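Local coordinates for protein insecticidal Delta-Endotoxin Cry8Ea1 (Bacillus Thuringiensis, PDB 3EB7) that kills larvae of the underground pest Holotrichia parallela, probably by forming pores in gut-cell membranes as other three-domain Cry toxins do, at residues A[228-233]-A[544-549]; A[512-515]-A[520-523]; A[551-556]-A[560-565]. All coordinates share one frame; numbering follows the deposited sequence.

Contact 1: residues A[228-233]-A[544-549]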
loop_
_atom_site.group_PDB
_atom_site.type_symbol
_atom_site.label_atom_id
_atom_site.label_comp_id
_atom_site.label_asym_id
_atom_site.label_seq_id
_atom_site.Cartn_x
_atom_site.Cartn_y
_atom_site.Cartn_z
ATOM N N ARG A 228 8.223 13.135 -17.671
ATOM C CA ARG A 228 9.613 13.159 -18.098
ATOM C C ARG A 228 10.383 12.002 -17.468
ATOM O O ARG A 228 11.178 11.378 -18.138
ATOM C CB ARG A 228 10.291 14.511 -17.806
ATOM C CG ARG A 228 9.496 15.655 -18.346
ATOM C CD ARG A 228 10.326 16.888 -18.547
ATOM N NE ARG A 228 9.460 18.029 -18.839
ATOM C CZ ARG A 228 9.840 19.310 -18.789
ATOM N NH1 ARG A 228 11.097 19.623 -18.473
ATOM N NH2 ARG A 228 8.958 20.280 -19.080
ATOM N N THR A 229 10.128 11.711 -16.192
ATOM C CA THR A 229 10.783 10.588 -15.500
ATOM C C THR A 229 10.167 9.235 -15.859
ATOM O O THR A 229 10.888 8.230 -15.949
ATOM C CB THR A 229 10.826 10.840 -13.981
ATOM O OG1 THR A 229 11.408 12.118 -13.772
ATOM C CG2 THR A 229 11.659 9.824 -13.223
ATOM N N TYR A 230 8.859 9.222 -16.104
ATOM C CA TYR A 230 8.135 8.020 -16.519
ATOM C C TYR A 230 7.385 8.259 -17.846
ATOM O O TYR A 230 6.165 8.457 -17.848
ATOM C CB TYR A 230 7.189 7.542 -15.384
ATOM C CG TYR A 230 7.932 7.270 -14.070
ATOM C CD1 TYR A 230 8.163 8.296 -13.153
ATOM C CD2 TYR A 230 8.445 6.001 -13.777
ATOM C CE1 TYR A 230 8.872 8.067 -11.980
ATOM C CE2 TYR A 230 9.137 5.758 -12.587
ATOM C CZ TYR A 230 9.351 6.792 -11.713
ATOM O OH TYR A 230 10.041 6.578 -10.555
ATOM N N PRO A 231 8.125 8.287 -18.977
ATOM C CA PRO A 231 7.539 8.628 -20.274
ATOM C C PRO A 231 6.770 7.457 -20.927
ATOM O O PRO A 231 6.232 7.589 -22.024
ATOM C CB PRO A 231 8.778 8.996 -21.101
ATOM C CG PRO A 231 9.842 8.059 -20.584
ATOM C CD PRO A 231 9.586 8.033 -19.095
ATOM N N MET A 232 6.718 6.324 -20.255
ATOM C CA MET A 232 6.026 5.173 -20.777
ATOM C C MET A 232 5.424 4.379 -19.628
ATOM O O MET A 232 5.789 4.557 -18.464
ATOM C CB MET A 232 6.980 4.281 -21.600
ATOM C CG MET A 232 7.935 3.443 -20.783
ATOM S SD MET A 232 9.306 2.716 -21.719
ATOM C CE MET A 232 10.530 4.021 -21.605
ATOM N N GLU A 233 4.510 3.487 -19.989
ATOM C CA GLU A 233 3.883 2.559 -19.062
ATOM C C GLU A 233 4.852 2.024 -17.988
ATOM O O GLU A 233 5.958 1.531 -18.307
ATOM C CB GLU A 233 3.254 1.423 -19.867
ATOM C CG GLU A 233 2.458 0.460 -19.014
ATOM C CD GLU A 233 1.402 -0.273 -19.815
ATOM O OE1 GLU A 233 1.090 -1.435 -19.446
ATOM O OE2 GLU A 233 0.891 0.321 -20.808
ATOM N N PHE A 544 14.944 11.951 -1.622
ATOM C CA PHE A 544 15.055 10.766 -2.501
ATOM C C PHE A 544 15.544 11.108 -3.878
ATOM O O PHE A 544 15.061 12.068 -4.470
ATOM C CB PHE A 544 13.726 10.026 -2.540
ATOM C CG PHE A 544 13.364 9.480 -1.210
ATOM C CD1 PHE A 544 12.542 10.201 -0.363
ATOM C CD2 PHE A 544 13.922 8.272 -0.775
ATOM C CE1 PHE A 544 12.247 9.707 0.893
ATOM C CE2 PHE A 544 13.638 7.774 0.470
ATOM C CZ PHE A 544 12.802 8.476 1.312
ATOM N N LYS A 545 16.536 10.360 -4.375
ATOM C CA LYS A 545 17.137 10.667 -5.677
ATOM C C LYS A 545 17.418 9.387 -6.441
ATOM O O LYS A 545 17.338 8.302 -5.883
ATOM C CB LYS A 545 18.440 11.477 -5.513
ATOM C CG LYS A 545 18.274 12.800 -4.713
ATOM C CD LYS A 545 18.958 14.004 -5.367
ATOM C CE LYS A 545 18.400 15.329 -4.829
ATOM N NZ LYS A 545 18.539 15.483 -3.301
ATOM N N PHE A 546 17.780 9.535 -7.709
ATOM C CA PHE A 546 18.112 8.411 -8.568
ATOM C C PHE A 546 19.616 8.265 -8.780
ATOM O O PHE A 546 20.312 9.235 -9.034
ATOM C CB PHE A 546 17.414 8.536 -9.929
ATOM C CG PHE A 546 15.997 8.051 -9.923
ATOM C CD1 PHE A 546 15.704 6.716 -9.613
ATOM C CD2 PHE A 546 14.950 8.919 -10.243
ATOM C CE1 PHE A 546 14.386 6.243 -9.594
ATOM C CE2 PHE A 546 13.615 8.460 -10.226
ATOM C CZ PHE A 546 13.341 7.114 -9.901
ATOM N N ALA A 547 20.100 7.042 -8.617
ATOM C CA ALA A 547 21.380 6.633 -9.144
ATOM C C ALA A 547 21.081 6.010 -10.507
ATOM O O ALA A 547 20.555 4.895 -10.578
ATOM C CB ALA A 547 22.044 5.629 -8.221
ATOM N N SER A 548 21.415 6.743 -11.575
ATOM C CA SER A 548 21.045 6.384 -12.934
ATOM C C SER A 548 22.282 6.110 -13.812
ATOM O O SER A 548 23.253 6.870 -13.819
ATOM C CB SER A 548 20.159 7.478 -13.544
ATOM O OG SER A 548 19.702 7.128 -14.845
ATOM N N PHE A 549 22.230 4.988 -14.525
ATOM C CA PHE A 549 23.246 4.573 -15.456
ATOM C C PHE A 549 22.636 4.594 -16.850
ATOM O O PHE A 549 21.475 4.202 -17.018
ATOM C CB PHE A 549 23.668 3.137 -15.183
ATOM C CG PHE A 549 24.248 2.908 -13.821
ATOM C CD1 PHE A 549 23.468 2.318 -12.814
ATOM C CD2 PHE A 549 25.592 3.241 -13.540
ATOM C CE1 PHE A 549 23.997 2.073 -11.547
ATOM C CE2 PHE A 549 26.141 2.994 -12.252
ATOM C CZ PHE A 549 25.334 2.405 -11.255
#
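T229 and F546 mark the closest backbone approach, with their CA atoms still 10.3 Å apart, so the irregular segment 228-233 meets strand 545-548 through side chains alone, with no backbone pairing between the two segments. F546 does most of the reaching. Its CB leaves the strand toward the other segment, and with CG anti to its own carbonyl carbon (chi1 -82°) the ring extends until CZ and CE2 meet Y230 and T229. The hydroxyl of Y230 arrives at the edge of this phenyl ring, close to the ring plane, with OH 3.4 Å from F546 CZ. The aromatic carbons follow at a wider spacing, Y230 CZ lying 4.4 Å from F546 CZ, and the two side chains run at a slant to each other without stacking. The same OH is hydrogen-bonded to E584 OE2, which ties the tyrosine to strand 578-588 while it touches the phenyl edge. In three-domain Cry toxins the helical bundle is followed by a connection to the beta domains; here the loop after helix 198-220 leans on the C-terminal beta sandwich. T229 contributes its methyl: CG2, placed anti to the backbone N, sits 3.8 Å from F546 CE2 and approaches the ring obliquely. The other branch, OG1, hydrogen-bonds D226 OD1, leaving the apolar arm for the phenylalanine. R502 of strand 498-507 bridges the two sides, since it makes a cation-pi contact with F546 and its NH2 donates to T229 O. On either side of F546, backbone bonds from K545 to Y505 and from A547 to I503 hold the strand against 498-507.

Contact 2: residues A[512-515]-A[520-523]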
loop_
_atom_site.group_PDB
_atom_site.type_symbol
_atom_site.label_atom_id
_atom_site.label_comp_id
_atom_site.label_asym_id
_atom_site.label_seq_id
_atom_site.Cartn_x
_atom_site.Cartn_y
_atom_site.Cartn_z
ATOM N N ASP A 512 30.081 4.466 -3.445
ATOM C CA ASP A 512 30.214 3.649 -4.631
ATOM C C ASP A 512 29.022 2.641 -4.742
ATOM O O ASP A 512 28.674 1.978 -3.780
ATOM C CB ASP A 512 31.555 2.895 -4.543
ATOM C CG ASP A 512 32.778 3.785 -4.874
ATOM O OD1 ASP A 512 32.606 4.968 -5.265
ATOM O OD2 ASP A 512 33.930 3.276 -4.780
ATOM N N LEU A 513 28.406 2.537 -5.911
ATOM C CA LEU A 513 27.322 1.599 -6.113
ATOM C C LEU A 513 27.602 0.772 -7.349
ATOM O O LEU A 513 27.964 1.304 -8.368
ATOM C CB LEU A 513 25.961 2.315 -6.263
ATOM C CG LEU A 513 24.713 1.405 -6.361
ATOM C CD1 LEU A 513 23.481 2.094 -5.785
ATOM C CD2 LEU A 513 24.447 0.889 -7.799
ATOM N N ASP A 514 27.444 -0.538 -7.258
ATOM C CA ASP A 514 27.295 -1.293 -8.482
ATOM C C ASP A 514 26.156 -2.310 -8.497
ATOM O O ASP A 514 25.642 -2.752 -7.453
ATOM C CB ASP A 514 28.587 -1.945 -8.871
ATOM C CG ASP A 514 29.232 -2.589 -7.735
ATOM O OD1 ASP A 514 28.563 -3.468 -7.145
ATOM O OD2 ASP A 514 30.387 -2.212 -7.422
ATOM N N VAL A 515 25.783 -2.623 -9.725
ATOM C CA VAL A 515 24.723 -3.540 -10.074
ATOM C C VAL A 515 25.380 -4.816 -10.579
ATOM O O VAL A 515 26.145 -4.782 -11.535
ATOM C CB VAL A 515 23.880 -2.922 -11.205
ATOM C CG1 VAL A 515 22.669 -3.802 -11.531
ATOM C CG2 VAL A 515 23.454 -1.508 -10.795
ATOM N N THR A 520 27.849 -11.134 -12.220
ATOM C CA THR A 520 28.851 -10.227 -12.751
ATOM C C THR A 520 28.383 -8.761 -12.792
ATOM O O THR A 520 27.206 -8.497 -12.995
ATOM C CB THR A 520 29.418 -10.736 -14.109
ATOM O OG1 THR A 520 29.507 -9.656 -15.027
ATOM C CG2 THR A 520 28.543 -11.806 -14.713
ATOM N N THR A 521 29.318 -7.828 -12.565
ATOM C CA THR A 521 29.057 -6.390 -12.503
ATOM C C THR A 521 28.775 -5.843 -13.876
ATOM O O THR A 521 29.566 -6.057 -14.813
ATOM C CB THR A 521 30.270 -5.636 -11.926
ATOM O OG1 THR A 521 30.494 -6.086 -10.592
ATOM C CG2 THR A 521 30.027 -4.144 -11.865
ATOM N N VAL A 522 27.661 -5.128 -14.006
ATOM C CA VAL A 522 27.280 -4.551 -15.283
ATOM C C VAL A 522 27.278 -3.015 -15.254
ATOM O O VAL A 522 27.285 -2.367 -16.307
ATOM C CB VAL A 522 25.906 -5.112 -15.804
ATOM C CG1 VAL A 522 26.077 -6.531 -16.401
ATOM C CG2 VAL A 522 24.774 -5.026 -14.714
ATOM N N ASN A 523 27.281 -2.438 -14.052
ATOM C CA ASN A 523 27.270 -0.995 -13.859
ATOM C C ASN A 523 28.040 -0.682 -12.583
ATOM O O ASN A 523 27.973 -1.445 -11.634
ATOM C CB ASN A 523 25.846 -0.430 -13.736
ATOM C CG ASN A 523 25.028 -0.547 -15.012
ATOM O OD1 ASN A 523 25.368 0.043 -16.039
ATOM N ND2 ASN A 523 23.921 -1.266 -14.947
#
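V515 and N523 form the antiparallel hydrogen-bonded pair of this contact, their CA atoms 5.2 Å apart, although the short strand segments 512-515 and 520-523 diverge strongly, with N-to-C directions 112° apart. They belong to the beta hairpin of strands 511-517 and 520-527, at the edge of a sheet in the C-terminal beta sandwich. The second strand is irregular here in a way consistent with a classic beta bulge: V522, whose psi of -16° departs from extended strand values, and N523 together face V515. V522 N donates to V515 O at 2.9 Å in a nearly straight bond that meets the oxygen almost along the C=O axis. In return V515 N donates to N523 O, a bond whose length is less sure because that oxygen is modelled too near a neighbour. V515 O also receives a CA-H contact from T521. The side chains of V515 and N523 lie alongside each other, pointing the same way, with V515 CG2 3.9 Å from N523 CB. F549 touches both of them on this buried face, and I503 and I564 also cover V515. The other branch of V515, CG1, set anti to the backbone N (chi1 -175°), points to V522, where the methyl carbons V515 CG1 and V522 CG2 meet at 4.0 Å.

Contact 3: residues A[551-556]-A[560-565]; sequences TPFTFN and DTLKIS
D560 OD2 is gripped by backbone N-H groups of the preceding turn: N556 N donates to it at 2.7 Å, approaching almost end-on to the C-O bond, and Q557 N adds a weak second bond. The other oxygen, D560 OD1, takes T561 N at 3.0 Å from 22° out of the carboxylate plane. The carboxylate is thus held through both oxygens, which should restrain its rotation, and the backbone donors probably help stabilise its negative charge in this buried place. OD2 also lies at the ring edge of F555, near its plane and 3.3 Å from F555 CB, with ring and carboxylate planes 61° apart. Further along the strand, at L562, the contact turns apolar. L562 CD1 packs 3.9 Å from F555 CE2, the two side chains crossing at about a right angle, and reaches F553 CZ more loosely. F553 turns its edge to one face of F555, its CE1 3.8 Å above that ring plane and offset toward the rim. This cluster lies in the interior of the C-terminal beta sandwich: L585 of strand 578-588 touches both F553 and L562, L489 and I491 of strand 482-491 touch F555, and strand 559-567 runs between strands 482-491 and 511-517.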
loop_
_atom_site.group_PDB
_atom_site.type_symbol
_atom_site.label_atom_id
_atom_site.label_comp_id
_atom_site.label_asym_id
_atom_site.label_seq_id
_atom_site.Cartn_x
_atom_site.Cartn_y
_atom_site.Cartn_z
ATOM N N THR A 551 24.742 3.223 -19.495
ATOM C CA THR A 551 25.323 1.978 -20.034
ATOM C C THR A 551 24.367 0.772 -19.851
ATOM O O THR A 551 24.146 0.324 -18.732
ATOM C CB THR A 551 26.711 1.685 -19.353
ATOM O OG1 THR A 551 27.572 2.810 -19.541
ATOM C CG2 THR A 551 27.397 0.427 -19.907
ATOM N N PRO A 552 23.809 0.238 -20.960
ATOM C CA PRO A 552 22.854 -0.847 -20.821
ATOM C C PRO A 552 23.538 -2.210 -20.642
ATOM O O PRO A 552 24.777 -2.286 -20.532
ATOM C CB PRO A 552 22.084 -0.789 -22.126
ATOM C CG PRO A 552 23.129 -0.373 -23.133
ATOM C CD PRO A 552 24.044 0.590 -22.377
ATOM N N PHE A 553 22.724 -3.268 -20.584
ATOM C CA PHE A 553 23.177 -4.642 -20.490
ATOM C C PHE A 553 21.974 -5.504 -20.859
ATOM O O PHE A 553 20.847 -5.004 -20.955
ATOM C CB PHE A 553 23.638 -4.969 -19.080
ATOM C CG PHE A 553 22.513 -4.927 -18.029
ATOM C CD1 PHE A 553 21.753 -6.061 -17.746
ATOM C CD2 PHE A 553 22.236 -3.758 -17.325
ATOM C CE1 PHE A 553 20.738 -6.011 -16.794
ATOM C CE2 PHE A 553 21.247 -3.718 -16.401
ATOM C CZ PHE A 553 20.490 -4.842 -16.136
ATOM N N THR A 554 22.226 -6.790 -21.079
ATOM C CA THR A 554 21.178 -7.780 -21.259
ATOM C C THR A 554 21.216 -8.802 -20.106
ATOM O O THR A 554 22.259 -9.009 -19.485
ATOM C CB THR A 554 21.347 -8.528 -22.594
ATOM O OG1 THR A 554 22.645 -9.111 -22.617
ATOM C CG2 THR A 554 21.220 -7.575 -23.765
ATOM N N PHE A 555 20.083 -9.434 -19.828
ATOM C CA PHE A 555 20.086 -10.613 -18.987
ATOM C C PHE A 555 20.638 -11.848 -19.714
ATOM O O PHE A 555 20.558 -11.953 -20.918
ATOM C CB PHE A 555 18.684 -10.857 -18.416
ATOM C CG PHE A 555 18.247 -9.784 -17.466
ATOM C CD1 PHE A 555 17.413 -8.756 -17.900
ATOM C CD2 PHE A 555 18.704 -9.781 -16.167
ATOM C CE1 PHE A 555 17.037 -7.750 -17.049
ATOM C CE2 PHE A 555 18.333 -8.797 -15.305
ATOM C CZ PHE A 555 17.497 -7.764 -15.741
ATOM N N ASN A 556 21.175 -12.787 -18.964
ATOM C CA ASN A 556 21.732 -14.015 -19.484
ATOM C C ASN A 556 20.626 -15.036 -19.804
ATOM O O ASN A 556 20.677 -15.745 -20.828
ATOM C CB ASN A 556 22.702 -14.609 -18.454
ATOM C CG ASN A 556 23.903 -13.710 -18.161
ATOM O OD1 ASN A 556 24.315 -12.913 -18.997
ATOM N ND2 ASN A 556 24.490 -13.867 -16.970
ATOM N N ASP A 560 16.967 -14.897 -14.011
ATOM C CA ASP A 560 18.224 -14.195 -13.742
ATOM C C ASP A 560 18.193 -13.519 -12.362
ATOM O O ASP A 560 17.167 -13.538 -11.660
ATOM C CB ASP A 560 18.548 -13.192 -14.878
ATOM C CG ASP A 560 20.053 -13.183 -15.274
ATOM O OD1 ASP A 560 20.947 -13.471 -14.458
ATOM O OD2 ASP A 560 20.356 -12.856 -16.417
ATOM N N THR A 561 19.327 -12.977 -11.941
ATOM C CA THR A 561 19.394 -12.339 -10.644
ATOM C C THR A 561 19.920 -10.944 -10.798
ATOM O O THR A 561 20.566 -10.648 -11.784
ATOM C CB THR A 561 20.306 -13.075 -9.670
ATOM O OG1 THR A 561 21.577 -13.212 -10.275
ATOM C CG2 THR A 561 19.772 -14.452 -9.355
ATOM N N LEU A 562 19.606 -10.094 -9.816
ATOM C CA LEU A 562 20.152 -8.756 -9.713
ATOM C C LEU A 562 20.579 -8.532 -8.271
ATOM O O LEU A 562 20.008 -9.099 -7.346
ATOM C CB LEU A 562 19.093 -7.757 -10.124
ATOM C CG LEU A 562 19.351 -6.699 -11.213
ATOM C CD1 LEU A 562 20.269 -7.147 -12.371
ATOM C CD2 LEU A 562 17.989 -6.217 -11.757
ATOM N N LYS A 563 21.593 -7.708 -8.062
ATOM C CA LYS A 563 22.077 -7.476 -6.708
ATOM C C LYS A 563 22.766 -6.128 -6.701
ATOM O O LYS A 563 23.505 -5.822 -7.622
ATOM C CB LYS A 563 23.026 -8.613 -6.254
ATOM C CG LYS A 563 23.626 -8.422 -4.855
ATOM C CD LYS A 563 24.603 -9.512 -4.547
ATOM C CE LYS A 563 25.930 -8.905 -4.241
ATOM N NZ LYS A 563 27.140 -9.729 -4.562
ATOM N N ILE A 564 22.488 -5.320 -5.681
ATOM C CA ILE A 564 23.043 -3.991 -5.605
ATOM C C ILE A 564 24.059 -3.998 -4.486
ATOM O O ILE A 564 23.789 -4.504 -3.387
ATOM C CB ILE A 564 21.947 -2.891 -5.356
ATOM C CG1 ILE A 564 20.843 -2.881 -6.439
ATOM C CG2 ILE A 564 22.573 -1.492 -5.227
ATOM C CD1 ILE A 564 21.333 -2.897 -7.876
ATOM N N SER A 565 25.241 -3.458 -4.776
ATOM C CA SER A 565 26.314 -3.365 -3.782
ATOM C C SER A 565 26.690 -1.915 -3.534
ATOM O O SER A 565 26.828 -1.137 -4.501
ATOM C CB SER A 565 27.535 -4.137 -4.286
ATOM O OG SER A 565 27.244 -5.529 -4.345
#

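Overall arrangement
Leaving the helical bundle, the chain passes through 228-233, traverses the strand-rich middle of the molecule and returns at 544-549, so contact 1 closes a loop of some 310 residues and ties the interdomain connection to the C-terminal sandwich. Contact 2, a local hairpin closure, is nested within that loop. Contact 3 follows in series, its first segment starting just after 544-549, and closes a short turn into strand 559-567. No two of the loops cross. Contacts 2 and 3 share a sheet, with centres about 8 Å apart, and a probable hydrogen bond from S565 N to D514 O, 2.8 Å long, joins their neighbouring strands. F549 carries contact 1 over to contact 2.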